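Local structure of Emp47p (form2) (Saccharomyces cerevisiae, 2A6Z) at residues Ile39-Asn44 / Ile195-Gln200; Gly81-Phe86 / Gln97-Pro102; Val103-Leu108 / Lys131-Thr136; Pro120-Gln125 / Lys178-Thr183; Asn169-Gln174 / Val186-Gly191. The protein acts as a calcium-independent, lectin-type cargo receptor of the yeast secretory pathway, taking part in the secretion of glycoproteins. One frame throughout, in Å; residues are numbered along the deposited sequence.

All five contacts belong to one beta sandwich of the legume-like lectin family, built from two seven-stranded antiparallel sheets. Interactions 1 and 4 each bridge the two sheets, with centres about 20 Å apart on opposite sides of the middle of the chain. Interaction 2 lays the loop 97-102 against strand 81-88, which neighbours strand 192-200 of interaction 1; their centres are about 9 Å apart. The same loop runs on into interaction 3, whose centre is about 10 Å from that of interaction 2. Strand 170-175 of interaction 5 pairs with strand 178-183 of interaction 4. Along the chain, interactions 2 to 5 nest within the span closed by interaction 1; together they join both sheets and their loops into one sandwich.

Interaction 1: Ile39-Asn44 / Ile195-Gln200; sequences IVLTSN and IGVTAQ
Leu41 and Thr42 meet the end of strand 192-200 through van der Waals contacts. CD1 of Leu41 does most of the touching: it lies 3.9 Å from CB of Ala199 and 4.0 Å from CG2 of Val197, so one methyl bridges two residues that are both directed at residues 39-44. Leu41 CG, anti to its own carbonyl carbon (chi1 -62°), is directed at strand 192-200, and the side chains of Leu41 and Val197 cross obliquely. A branched leucine can fill this interior place, while the small Ala199 lets the Leu41 backbone come near, the two CA atoms being 6.1 Å apart.

In the beta sandwich of this legume-like lectin domain, strand 38-40 belongs to one sheet and strand 192-200 to the other; after residue 40 the chain leaves the strand as a loop, and Leu41 points across to the other sheet. Ile82 of strand 81-88 packs against both Leu41 and Val197.

Thr42 divides its two branches. Its methyl CG2 sits 3.6 Å from Ala199 O and 3.7 Å from Gln200 CA. Its hydroxyl OG1 forms hydrogen bonds with Glu209 O and Phe211 N, which is why a residue with both a methyl and a hydroxyl suits this buried loop.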
# COMPACT_ATOMS: atom_id res chain seq x y z
N ILE A 39 -7.69 -2.71 11.00
CA ILE A 39 -6.83 -3.88 10.87
C ILE A 39 -5.42 -3.46 11.22
O ILE A 39 -4.84 -2.55 10.61
CB ILE A 39 -6.96 -4.56 9.50
CG1 ILE A 39 -8.34 -5.21 9.36
CG2 ILE A 39 -5.80 -5.55 9.26
CD1 ILE A 39 -8.67 -5.71 7.96
N VAL A 40 -4.87 -4.12 12.24
CA VAL A 40 -3.51 -3.86 12.69
C VAL A 40 -2.58 -4.81 12.00
O VAL A 40 -2.73 -6.02 12.15
CB VAL A 40 -3.43 -4.02 14.22
CG1 VAL A 40 -2.01 -3.80 14.67
CG2 VAL A 40 -4.38 -3.05 14.92
N LEU A 41 -1.61 -4.26 11.26
CA LEU A 41 -0.68 -5.09 10.53
C LEU A 41 0.48 -5.54 11.41
O LEU A 41 1.01 -6.63 11.21
CB LEU A 41 -0.16 -4.35 9.29
CG LEU A 41 -1.27 -4.00 8.27
CD1 LEU A 41 -0.66 -3.14 7.16
CD2 LEU A 41 -1.93 -5.21 7.71
N THR A 42 0.94 -4.62 12.29
CA THR A 42 2.14 -4.93 13.11
C THR A 42 1.83 -4.75 14.55
O THR A 42 2.09 -3.73 15.15
CB THR A 42 3.32 -4.04 12.61
OG1 THR A 42 3.01 -2.62 12.68
CG2 THR A 42 3.74 -4.42 11.21
N SER A 43 1.24 -5.84 15.14
CA SER A 43 0.66 -5.71 16.46
C SER A 43 1.62 -5.91 17.64
O SER A 43 1.17 -5.70 18.77
CB SER A 43 -0.50 -6.72 16.58
OG SER A 43 -0.09 -8.05 16.39
N ASN A 44 2.87 -6.28 17.46
CA ASN A 44 3.81 -6.37 18.57
C ASN A 44 5.23 -6.10 18.07
O ASN A 44 5.45 -5.76 16.91
CB ASN A 44 3.65 -7.74 19.24
CG ASN A 44 4.05 -8.93 18.48
OD1 ASN A 44 4.82 -8.92 17.57
ND2 ASN A 44 3.61 -10.13 19.02
N ILE A 195 -4.05 -6.54 -5.21
CA ILE A 195 -4.12 -5.28 -4.49
C ILE A 195 -4.10 -5.60 -3.03
O ILE A 195 -4.89 -6.44 -2.55
CB ILE A 195 -5.43 -4.53 -4.89
CG1 ILE A 195 -5.38 -4.12 -6.36
CG2 ILE A 195 -5.69 -3.37 -3.95
CD1 ILE A 195 -6.75 -3.80 -6.92
N GLY A 196 -3.18 -4.96 -2.29
CA GLY A 196 -3.09 -5.25 -0.87
C GLY A 196 -2.06 -4.34 -0.23
O GLY A 196 -1.48 -3.46 -0.85
N VAL A 197 -1.88 -4.57 1.04
CA VAL A 197 -0.99 -3.78 1.90
C VAL A 197 -0.28 -4.72 2.86
O VAL A 197 -0.86 -5.69 3.35
CB VAL A 197 -1.74 -2.64 2.62
CG1 VAL A 197 -2.86 -3.21 3.51
CG2 VAL A 197 -0.81 -1.75 3.41
N THR A 198 1.01 -4.44 3.09
CA THR A 198 1.82 -5.29 3.95
C THR A 198 2.68 -4.36 4.79
O THR A 198 3.01 -3.23 4.41
CB THR A 198 2.70 -6.25 3.13
OG1 THR A 198 3.65 -5.52 2.35
CG2 THR A 198 1.87 -7.10 2.19
N ALA A 199 3.10 -4.85 5.96
CA ALA A 199 3.97 -3.99 6.81
C ALA A 199 4.79 -4.89 7.72
O ALA A 199 4.45 -6.03 8.02
CB ALA A 199 3.19 -2.98 7.63
N GLN A 200 5.90 -4.27 8.19
CA GLN A 200 6.75 -4.86 9.19
C GLN A 200 7.26 -3.71 10.07
O GLN A 200 7.46 -2.59 9.56
CB GLN A 200 7.93 -5.63 8.57
CG GLN A 200 8.95 -4.66 7.92
CD GLN A 200 10.02 -5.31 7.10
OE1 GLN A 200 9.74 -6.43 6.59
NE2 GLN A 200 11.17 -4.62 7.00

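Interaction 2: Gly81-Phe86 / Gln97-Pro102; sequences GISFWF and QLYNGP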
# COMPACT_ATOMS: atom_id res chain seq x y z
N GLY A 81 8.36 -0.51 7.74
CA GLY A 81 7.67 0.27 6.71
C GLY A 81 6.39 -0.40 6.32
O GLY A 81 6.12 -1.56 6.73
N ILE A 82 5.62 0.33 5.55
CA ILE A 82 4.31 -0.16 5.05
C ILE A 82 4.32 0.01 3.53
O ILE A 82 4.73 1.05 3.02
CB ILE A 82 3.11 0.55 5.74
CG1 ILE A 82 1.77 0.00 5.23
CG2 ILE A 82 3.16 2.08 5.63
CD1 ILE A 82 0.57 0.44 6.02
N SER A 83 3.90 -1.05 2.86
CA SER A 83 3.90 -1.09 1.39
C SER A 83 2.50 -1.37 0.88
O SER A 83 1.78 -2.26 1.35
CB SER A 83 4.79 -2.21 0.91
OG SER A 83 6.17 -1.87 1.00
N PHE A 84 2.13 -0.61 -0.16
CA PHE A 84 0.85 -0.74 -0.86
C PHE A 84 1.15 -1.25 -2.26
O PHE A 84 2.01 -0.70 -2.93
CB PHE A 84 0.11 0.61 -0.92
CG PHE A 84 -0.09 1.23 0.44
CD1 PHE A 84 -1.24 1.02 1.16
CD2 PHE A 84 0.89 2.07 1.00
CE1 PHE A 84 -1.44 1.58 2.40
CE2 PHE A 84 0.74 2.60 2.26
CZ PHE A 84 -0.46 2.36 2.95
N TRP A 85 0.44 -2.30 -2.67
CA TRP A 85 0.84 -3.06 -3.85
C TRP A 85 -0.23 -3.03 -4.95
O TRP A 85 -1.43 -3.08 -4.64
CB TRP A 85 1.06 -4.52 -3.47
CG TRP A 85 2.09 -4.72 -2.40
CD1 TRP A 85 1.86 -4.78 -1.04
CD2 TRP A 85 3.51 -4.88 -2.58
NE1 TRP A 85 3.06 -4.99 -0.36
CE2 TRP A 85 4.06 -5.06 -1.29
CE3 TRP A 85 4.36 -4.92 -3.71
CZ2 TRP A 85 5.45 -5.26 -1.08
CZ3 TRP A 85 5.70 -5.13 -3.49
CH2 TRP A 85 6.24 -5.30 -2.19
N PHE A 86 0.22 -3.04 -6.17
CA PHE A 86 -0.61 -3.23 -7.35
C PHE A 86 0.24 -4.07 -8.33
O PHE A 86 1.06 -3.51 -9.04
CB PHE A 86 -1.02 -1.86 -7.91
CG PHE A 86 -1.86 -1.96 -9.19
CD1 PHE A 86 -3.20 -2.34 -9.07
CD2 PHE A 86 -1.34 -1.68 -10.46
CE1 PHE A 86 -4.02 -2.45 -10.20
CE2 PHE A 86 -2.14 -1.77 -11.55
CZ PHE A 86 -3.49 -2.13 -11.43
N GLN A 97 9.40 -11.36 1.12
CA GLN A 97 10.71 -10.86 1.46
C GLN A 97 10.90 -9.37 1.40
O GLN A 97 11.98 -8.87 1.79
CB GLN A 97 11.76 -11.50 0.54
CG GLN A 97 11.87 -13.01 0.67
CD GLN A 97 12.95 -13.57 -0.22
OE1 GLN A 97 14.15 -13.47 0.13
NE2 GLN A 97 12.58 -14.06 -1.41
N LEU A 98 9.90 -8.60 0.95
CA LEU A 98 10.05 -7.14 0.81
C LEU A 98 8.91 -6.48 1.57
O LEU A 98 7.77 -6.45 1.12
CB LEU A 98 10.01 -6.79 -0.69
CG LEU A 98 10.10 -5.27 -1.01
CD1 LEU A 98 11.37 -4.67 -0.41
CD2 LEU A 98 10.03 -5.11 -2.51
N TYR A 99 9.22 -6.02 2.81
CA TYR A 99 8.18 -5.46 3.69
C TYR A 99 7.00 -6.41 3.78
O TYR A 99 5.80 -6.01 3.82
CB TYR A 99 7.68 -4.01 3.24
CG TYR A 99 8.87 -3.07 3.29
CD1 TYR A 99 9.20 -2.42 4.47
CD2 TYR A 99 9.70 -2.89 2.20
CE1 TYR A 99 10.29 -1.59 4.55
CE2 TYR A 99 10.81 -2.07 2.27
CZ TYR A 99 11.10 -1.43 3.47
OH TYR A 99 12.23 -0.61 3.49
N ASN A 100 7.28 -7.71 3.93
CA ASN A 100 6.25 -8.76 4.05
C ASN A 100 5.35 -8.88 2.83
O ASN A 100 4.26 -9.41 2.95
CB ASN A 100 5.47 -8.57 5.36
CG ASN A 100 4.62 -9.82 5.67
OD1 ASN A 100 5.16 -10.96 5.61
ND2 ASN A 100 3.37 -9.63 6.00
N GLY A 101 5.87 -8.46 1.69
CA GLY A 101 5.29 -8.63 0.39
C GLY A 101 6.34 -9.09 -0.62
O GLY A 101 7.45 -9.46 -0.22
N PRO A 102 5.98 -9.16 -1.89
CA PRO A 102 6.82 -9.86 -2.86
C PRO A 102 8.01 -9.05 -3.34
O PRO A 102 7.87 -7.98 -3.89
CB PRO A 102 5.85 -10.17 -4.00
CG PRO A 102 4.84 -9.02 -3.89
CD PRO A 102 4.66 -8.81 -2.43
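The Trp85 indole receives Pro102 over one face and Leu98 at its edge, and it also stacks with the ring of Trp52. Pro102 CD lies 3.7 Å from the centroid of the six-membered ring and only 6° off its normal, a CH-pi contact in which the two side chains reach toward each other tip to tip. In the plane of the indole, Leu98 CD2 meets CH2 of Trp85 at 3.8 Å, and the carbonyl Leu98 O comes to the same edge, 3.4 Å from Trp85 CZ2. Gly101 CA approaches CZ2 obliquely, in a place where a side chain would collide with the ring. Trp85 CG, anti to the carbonyl carbon (chi1 -58°), is directed at the loop.

The second flat group, the Tyr99 ring, lies beside the start of the strand: its CD1 is 3.8 Å from Gly81 CA. A CB on Gly81 would clash with this ring, so glycine suits the position. Ser83, a small residue, brings OG to 3.4 Å from Tyr99 CB; OG also hydrogen-bonds Gln109 NE2.

Leu98 to Gly101 form a type I' turn, closed by Leu98 N to Gly101 O and Gly101 N to Leu98 O bonds, each 2.8 Å. The contact itself is largely apolar and aromatic, whereas buried polar groups look to neighbours: Trp85 NE1 and Tyr99 O both bond Thr198 OG1. The chemistry thus implies that tryptophan serves twice, its hydrocarbon rim and face meeting the loop while its NE1 is paired with the Thr198 hydroxyl of the neighbouring strand.

Interaction 3: Val103-Leu108 / Lys131-Thr136; sequences VNYDGL and KPVDKT
Val103 O accepts a hydrogen bond from Val133 N at 3.0 Å, nearly straight at 164°, with the donor tilted 28° from the carbonyl plane. It joins two loops of the lectin beta sandwich, one leading from strand 81-88 into strand 108-113, the other from strand 121-128 toward helix 138-141. Pro132 CA adds a CA-H...O contact to the same oxygen, at 3.3 Å, and the CA atoms of Asn104 and Pro132 lie 4.0 Å apart. Proline lacks a backbone N-H and offers its CA-H to that oxygen instead.

Around this bond the side chains are apolar. Val103 spreads its two methyls over different partners: CG1 meets Pro132 CB, and CG2 meets CG2 of Val133, as the two valines slide past each other in opposite directions. A beta-branched residue suits such a place because each branch has its own neighbour. Tyr105 crosses Val133 at about a right angle, its CE2 lying 3.9 Å from Val133 CG1, while its ring also packs edge-to-face with Trp85.

On the more exposed side, Lys135 passes its aliphatic CE near Val103 CG2 and carries NZ on to a hydrogen bond with Gln97 O. Asp134 forms an Asx turn: its OD1 takes two donors from the same face of the carboxylate plane, Thr136 OG1 on the syn side and Thr136 N, at 2.9 Å, on the anti side.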
# COMPACT_ATOMS: atom_id res chain seq x y z
N VAL A 103 9.22 -9.64 -3.22
CA VAL A 103 10.45 -8.96 -3.67
C VAL A 103 10.69 -9.03 -5.15
O VAL A 103 11.42 -8.22 -5.72
CB VAL A 103 11.66 -9.53 -2.86
CG1 VAL A 103 12.04 -10.94 -3.32
CG2 VAL A 103 12.89 -8.62 -2.95
N ASN A 104 10.05 -9.97 -5.83
CA ASN A 104 10.12 -10.17 -7.27
C ASN A 104 8.80 -9.86 -7.91
O ASN A 104 8.35 -10.60 -8.77
CB ASN A 104 10.37 -11.70 -7.41
CG ASN A 104 9.19 -12.51 -6.78
OD1 ASN A 104 8.46 -12.16 -5.79
ND2 ASN A 104 8.90 -13.69 -7.37
N TYR A 105 8.18 -8.76 -7.47
CA TYR A 105 6.84 -8.38 -8.01
C TYR A 105 6.93 -7.89 -9.44
O TYR A 105 7.99 -7.45 -9.89
CB TYR A 105 6.24 -7.33 -7.07
CG TYR A 105 6.98 -6.03 -7.08
CD1 TYR A 105 6.59 -4.93 -7.86
CD2 TYR A 105 8.11 -5.86 -6.24
CE1 TYR A 105 7.28 -3.73 -7.86
CE2 TYR A 105 8.82 -4.66 -6.23
CZ TYR A 105 8.40 -3.63 -7.02
OH TYR A 105 9.08 -2.42 -7.03
N ASP A 106 5.77 -7.91 -10.10
CA ASP A 106 5.58 -7.35 -11.44
C ASP A 106 4.51 -6.29 -11.38
O ASP A 106 3.31 -6.63 -11.38
CB ASP A 106 5.13 -8.51 -12.36
CG ASP A 106 4.94 -8.06 -13.79
OD1 ASP A 106 5.25 -6.88 -14.10
OD2 ASP A 106 4.43 -8.90 -14.57
N GLY A 107 4.87 -5.04 -11.22
CA GLY A 107 3.92 -3.99 -11.05
C GLY A 107 4.52 -2.86 -10.19
O GLY A 107 5.69 -2.48 -10.37
N LEU A 108 3.69 -2.32 -9.30
CA LEU A 108 3.96 -1.14 -8.52
C LEU A 108 3.97 -1.44 -7.02
O LEU A 108 3.03 -2.08 -6.48
CB LEU A 108 2.84 -0.10 -8.79
CG LEU A 108 2.88 1.20 -7.97
CD1 LEU A 108 4.11 2.04 -8.36
CD2 LEU A 108 1.58 1.95 -8.18
N LYS A 131 13.36 -10.40 -11.83
CA LYS A 131 14.38 -10.61 -10.77
C LYS A 131 13.88 -9.98 -9.49
O LYS A 131 13.19 -8.98 -9.47
CB LYS A 131 15.68 -9.93 -11.21
CG LYS A 131 16.51 -10.68 -12.27
CD LYS A 131 17.76 -9.90 -12.65
CE LYS A 131 18.26 -10.17 -14.07
NZ LYS A 131 18.67 -8.94 -14.80
N PRO A 132 14.32 -10.43 -8.34
CA PRO A 132 14.07 -9.65 -7.12
C PRO A 132 14.77 -8.29 -7.23
O PRO A 132 15.85 -8.10 -7.75
CB PRO A 132 14.72 -10.56 -6.06
CG PRO A 132 15.86 -11.16 -6.83
CD PRO A 132 15.15 -11.63 -8.09
N VAL A 133 14.08 -7.28 -6.65
CA VAL A 133 14.75 -5.98 -6.52
C VAL A 133 15.89 -6.09 -5.49
O VAL A 133 15.92 -6.93 -4.58
CB VAL A 133 13.75 -4.91 -6.14
CG1 VAL A 133 12.59 -4.80 -7.14
CG2 VAL A 133 13.17 -5.15 -4.76
N ASP A 134 16.85 -5.20 -5.65
CA ASP A 134 17.99 -5.10 -4.73
C ASP A 134 17.57 -4.20 -3.59
O ASP A 134 17.46 -2.98 -3.77
CB ASP A 134 19.19 -4.56 -5.47
CG ASP A 134 20.45 -4.56 -4.61
OD1 ASP A 134 20.32 -4.57 -3.36
OD2 ASP A 134 21.52 -4.54 -5.21
N LYS A 135 17.33 -4.73 -2.41
CA LYS A 135 16.85 -3.91 -1.32
C LYS A 135 17.86 -2.87 -0.91
O LYS A 135 17.44 -1.84 -0.36
CB LYS A 135 16.45 -4.80 -0.12
CG LYS A 135 15.22 -5.64 -0.44
CD LYS A 135 14.70 -6.30 0.83
CE LYS A 135 14.78 -7.81 0.77
NZ LYS A 135 14.51 -8.37 2.16
N THR A 136 19.15 -3.14 -1.18
CA THR A 136 20.16 -2.20 -0.77
C THR A 136 20.16 -0.96 -1.67
O THR A 136 20.85 -0.01 -1.31
CB THR A 136 21.58 -2.79 -0.77
OG1 THR A 136 21.97 -3.10 -2.11
CG2 THR A 136 21.61 -4.09 0.02

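Interaction 4: Pro120-Gln125 / Lys178-Thr183; sequences PTLRGQ and KVCFQT
Leu122 CG, anti to the backbone N (chi1 -171°), and Phe181 CG, set between the backbone N and the carbonyl carbon (chi1 66°), are each directed toward the facing strand, where Leu122 CD2 meets Phe181 CE2 at 3.8 Å. Their side chains cross at about a right angle. The same methyl lies 4.0 Å from Cys180 SG, so one leucine branch covers two successive residues of the facing strand. Cys180 and Phe181 both point toward strand 121-128, consistent with a classic beta bulge, in which the pair faces Val173 of the neighbouring strand.

Glycine suits position 124 because the ring takes up the room a side chain would need: Phe181 CE2 lies 3.9 Å from Gly124 N, and a CB there would clash with CZ. Leucine and phenylalanine suit this buried interface, where large apolar groups must span the gap between sheets. Cys180 SG is bonded to Cys146 in a disulfide, which links strand 178-183, the last of one sheet, to strand 144-147, the last of the other and the neighbour of strand 121-128. Phe143 also meets the Phe181 ring.

The strand segments run nearly parallel, 19° between their directions, with axes 8.3 Å apart at closest approach. Such face-to-face contact through apolar side chains is how the two sheets of a beta sandwich pack, here in the legume-like lectin fold.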
# COMPACT_ATOMS: atom_id res chain seq x y z
N PRO A 120 11.26 10.56 6.36
CA PRO A 120 9.93 9.98 6.04
C PRO A 120 9.49 10.36 4.64
O PRO A 120 9.38 11.56 4.28
CB PRO A 120 9.05 10.57 7.12
CG PRO A 120 9.97 10.92 8.25
CD PRO A 120 11.26 11.37 7.58
N THR A 121 9.17 9.33 3.85
CA THR A 121 8.80 9.50 2.46
C THR A 121 7.69 8.52 2.07
O THR A 121 7.50 7.47 2.71
CB THR A 121 9.98 9.23 1.50
OG1 THR A 121 10.67 8.02 1.84
CG2 THR A 121 11.02 10.34 1.55
N LEU A 122 7.02 8.87 0.97
CA LEU A 122 6.24 7.94 0.15
C LEU A 122 6.99 7.82 -1.15
O LEU A 122 7.24 8.82 -1.84
CB LEU A 122 4.80 8.45 -0.03
CG LEU A 122 3.88 7.40 -0.71
CD1 LEU A 122 2.43 7.77 -0.36
CD2 LEU A 122 4.01 7.33 -2.23
N ARG A 123 7.32 6.60 -1.53
CA ARG A 123 8.11 6.33 -2.72
C ARG A 123 7.39 5.34 -3.62
O ARG A 123 6.77 4.37 -3.16
CB ARG A 123 9.46 5.71 -2.33
CG ARG A 123 10.40 6.71 -1.67
CD ARG A 123 11.55 6.01 -0.91
NE ARG A 123 12.45 7.07 -0.34
CZ ARG A 123 13.46 7.63 -0.97
NH1 ARG A 123 13.79 7.29 -2.23
NH2 ARG A 123 14.18 8.57 -0.32
N GLY A 124 7.54 5.56 -4.92
CA GLY A 124 7.08 4.56 -5.93
C GLY A 124 8.27 3.76 -6.43
O GLY A 124 9.33 4.29 -6.75
N GLN A 125 8.03 2.46 -6.52
CA GLN A 125 9.00 1.51 -7.00
C GLN A 125 8.33 0.62 -8.09
O GLN A 125 7.13 0.29 -7.93
CB GLN A 125 9.54 0.57 -5.91
CG GLN A 125 9.88 1.26 -4.59
CD GLN A 125 11.08 2.17 -4.53
OE1 GLN A 125 11.00 3.24 -3.93
NE2 GLN A 125 12.21 1.75 -5.11
N LYS A 178 -3.10 16.26 -1.60
CA LYS A 178 -2.02 17.06 -2.19
C LYS A 178 -1.17 16.14 -3.06
O LYS A 178 -0.81 15.03 -2.64
CB LYS A 178 -1.14 17.66 -1.11
CG LYS A 178 -1.94 18.68 -0.28
CD LYS A 178 -1.01 19.56 0.55
CE LYS A 178 -0.23 20.50 -0.37
NZ LYS A 178 -0.83 21.86 -0.45
N VAL A 179 -0.85 16.54 -4.27
CA VAL A 179 -0.02 15.69 -5.12
C VAL A 179 1.30 15.38 -4.47
O VAL A 179 2.00 16.25 -4.01
CB VAL A 179 0.14 16.31 -6.53
CG1 VAL A 179 0.73 17.68 -6.50
CG2 VAL A 179 0.98 15.40 -7.40
N CYS A 180 1.67 14.07 -4.51
CA CYS A 180 2.95 13.55 -4.09
C CYS A 180 3.87 13.39 -5.30
O CYS A 180 4.96 13.96 -5.35
CB CYS A 180 2.73 12.23 -3.36
SG CYS A 180 4.22 11.31 -2.87
N PHE A 181 3.36 12.66 -6.31
CA PHE A 181 4.10 12.55 -7.56
C PHE A 181 3.10 12.21 -8.67
O PHE A 181 2.01 11.73 -8.43
CB PHE A 181 5.24 11.53 -7.48
CG PHE A 181 4.83 10.05 -7.30
CD1 PHE A 181 4.30 9.29 -8.34
CD2 PHE A 181 5.05 9.43 -6.08
CE1 PHE A 181 4.00 7.96 -8.22
CE2 PHE A 181 4.73 8.03 -5.92
CZ PHE A 181 4.25 7.34 -7.03
N GLN A 182 3.56 12.42 -9.91
CA GLN A 182 2.81 11.91 -11.07
C GLN A 182 3.77 11.62 -12.20
O GLN A 182 4.86 12.20 -12.29
CB GLN A 182 1.72 12.89 -11.52
CG GLN A 182 2.24 14.18 -12.13
CD GLN A 182 1.12 15.07 -12.61
OE1 GLN A 182 0.23 15.40 -11.84
NE2 GLN A 182 1.20 15.45 -13.89
N THR A 183 3.33 10.74 -13.10
CA THR A 183 4.17 10.38 -14.26
C THR A 183 3.29 9.78 -15.34
O THR A 183 2.22 9.22 -15.06
CB THR A 183 5.25 9.36 -13.84
OG1 THR A 183 6.13 9.12 -14.97
CG2 THR A 183 4.68 8.01 -13.41

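Interaction 5: Asn169-Gln174 / Val186-Gly191; sequences NLLKVQ and VRFPSG
Leu171 meets Val186 and Phe188 on the buried side of this contact, whereas Asn169 and Arg187 face each other on the side reached by solvent. On the inner side, Leu171 CD1 comes to the edge of the Phe188 ring, near its plane, 4.3 Å from CE2, and the other methyl, CD2, lies 4.4 Å from Val186 CB. Val186 CG1 in turn sits 3.7 Å above the plane of the Phe188 ring, over its centre. Leucine, valine and phenylalanine suit a place where the loop folds its apolar groups back over the end of a strand.

The outer side is polar and less enclosed. Asn169 packs on the aliphatic stem of Arg187, its ND2 lying 3.3 Å from Arg187 CD and 3.6 Å from Arg187 CG. The amide and guanidinium planes are 70° apart. A water joins their polar ends, accepting from Asn169 ND2 at 3.0 Å and from Arg187 NH1 at 3.1 Å; it lies at the edge of the guanidinium, in its plane. Asn169 also suits its backbone, whose positive phi of 64° belongs to a G1 bulge facing Asp164.

Phe188 meets Tyr163 of strand 153-164 and Phe86 of strand 81-88 edge-to-face, and Val186 touches Leu126 of strand 121-128, so the loop before strand 192-200 touches strands of both sheets.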
# COMPACT_ATOMS: atom_id res chain seq x y z
N ASN A 169 -2.17 7.90 -19.82
CA ASN A 169 -1.61 6.96 -18.89
C ASN A 169 -0.98 7.70 -17.68
O ASN A 169 0.12 7.36 -17.29
CB ASN A 169 -0.54 6.03 -19.52
CG ASN A 169 -0.98 5.56 -20.87
OD1 ASN A 169 -2.04 4.90 -21.00
ND2 ASN A 169 -0.15 5.84 -21.86
N LEU A 170 -1.71 8.68 -17.15
CA LEU A 170 -1.17 9.41 -15.99
C LEU A 170 -1.35 8.55 -14.72
O LEU A 170 -2.49 8.22 -14.32
CB LEU A 170 -1.93 10.73 -15.83
CG LEU A 170 -1.37 11.63 -14.69
CD1 LEU A 170 0.04 12.08 -15.02
CD2 LEU A 170 -2.28 12.81 -14.49
N LEU A 171 -0.24 8.26 -14.06
CA LEU A 171 -0.21 7.61 -12.73
C LEU A 171 0.09 8.73 -11.73
O LEU A 171 1.12 9.39 -11.87
CB LEU A 171 0.87 6.55 -12.70
CG LEU A 171 1.13 5.92 -11.35
CD1 LEU A 171 -0.12 5.14 -10.84
CD2 LEU A 171 2.32 4.97 -11.43
N LYS A 172 -0.79 8.92 -10.77
CA LYS A 172 -0.63 9.99 -9.80
C LYS A 172 -0.90 9.42 -8.41
O LYS A 172 -1.78 8.58 -8.22
CB LYS A 172 -1.59 11.14 -10.11
CG LYS A 172 -1.51 12.31 -9.14
CD LYS A 172 -2.18 13.53 -9.69
CE LYS A 172 -3.64 13.39 -9.71
NZ LYS A 172 -4.15 14.70 -10.21
N VAL A 173 -0.11 9.92 -7.46
CA VAL A 173 -0.34 9.64 -6.06
C VAL A 173 -0.52 10.99 -5.33
O VAL A 173 0.31 11.88 -5.49
CB VAL A 173 0.82 8.84 -5.45
CG1 VAL A 173 0.64 8.68 -3.94
CG2 VAL A 173 0.93 7.49 -6.15
N GLN A 174 -1.60 11.07 -4.56
CA GLN A 174 -1.87 12.20 -3.67
C GLN A 174 -1.83 11.70 -2.23
O GLN A 174 -2.16 10.54 -1.95
CB GLN A 174 -3.25 12.77 -3.96
CG GLN A 174 -3.35 13.42 -5.36
CD GLN A 174 -4.82 13.53 -5.78
OE1 GLN A 174 -5.39 12.52 -6.17
NE2 GLN A 174 -5.41 14.67 -5.65
N VAL A 186 4.79 5.13 -17.01
CA VAL A 186 4.38 3.77 -16.67
C VAL A 186 3.09 3.43 -17.39
O VAL A 186 2.04 4.05 -17.15
CB VAL A 186 4.16 3.65 -15.15
CG1 VAL A 186 3.82 2.23 -14.74
CG2 VAL A 186 5.43 4.11 -14.42
N ARG A 187 3.17 2.48 -18.33
CA ARG A 187 1.99 2.00 -19.05
C ARG A 187 1.80 0.58 -18.61
O ARG A 187 2.45 -0.34 -19.12
CB ARG A 187 2.13 2.08 -20.57
CG ARG A 187 2.43 3.55 -21.00
CD ARG A 187 2.34 3.76 -22.49
NE ARG A 187 3.41 3.04 -23.21
CZ ARG A 187 3.64 3.17 -24.50
NH1 ARG A 187 2.83 3.94 -25.20
NH2 ARG A 187 4.60 2.54 -25.14
N PHE A 188 0.95 0.35 -17.62
CA PHE A 188 0.72 -0.98 -17.10
C PHE A 188 0.09 -1.88 -18.16
O PHE A 188 -0.88 -1.47 -18.83
CB PHE A 188 -0.25 -0.98 -15.93
CG PHE A 188 0.31 -0.32 -14.66
CD1 PHE A 188 1.31 -0.93 -13.92
CD2 PHE A 188 -0.22 0.88 -14.21
CE1 PHE A 188 1.77 -0.35 -12.75
CE2 PHE A 188 0.26 1.48 -13.05
CZ PHE A 188 1.25 0.87 -12.31
N PRO A 189 0.55 -3.10 -18.33
CA PRO A 189 -0.11 -4.02 -19.28
C PRO A 189 -1.32 -4.66 -18.61
O PRO A 189 -1.51 -4.72 -17.39
CB PRO A 189 0.96 -5.07 -19.56
CG PRO A 189 1.71 -5.13 -18.22
CD PRO A 189 1.75 -3.71 -17.71
N SER A 190 -2.20 -5.21 -19.46
CA SER A 190 -3.42 -5.82 -18.99
C SER A 190 -3.13 -7.15 -18.29
O SER A 190 -2.12 -7.79 -18.52
CB SER A 190 -4.39 -6.01 -20.18
OG SER A 190 -5.68 -6.25 -19.67
N GLY A 191 -4.04 -7.54 -17.47
CA GLY A 191 -3.95 -8.81 -16.76
C GLY A 191 -4.59 -8.67 -15.40
O GLY A 191 -5.24 -7.69 -15.07
O HOH W 1 0.16 5.48 -24.86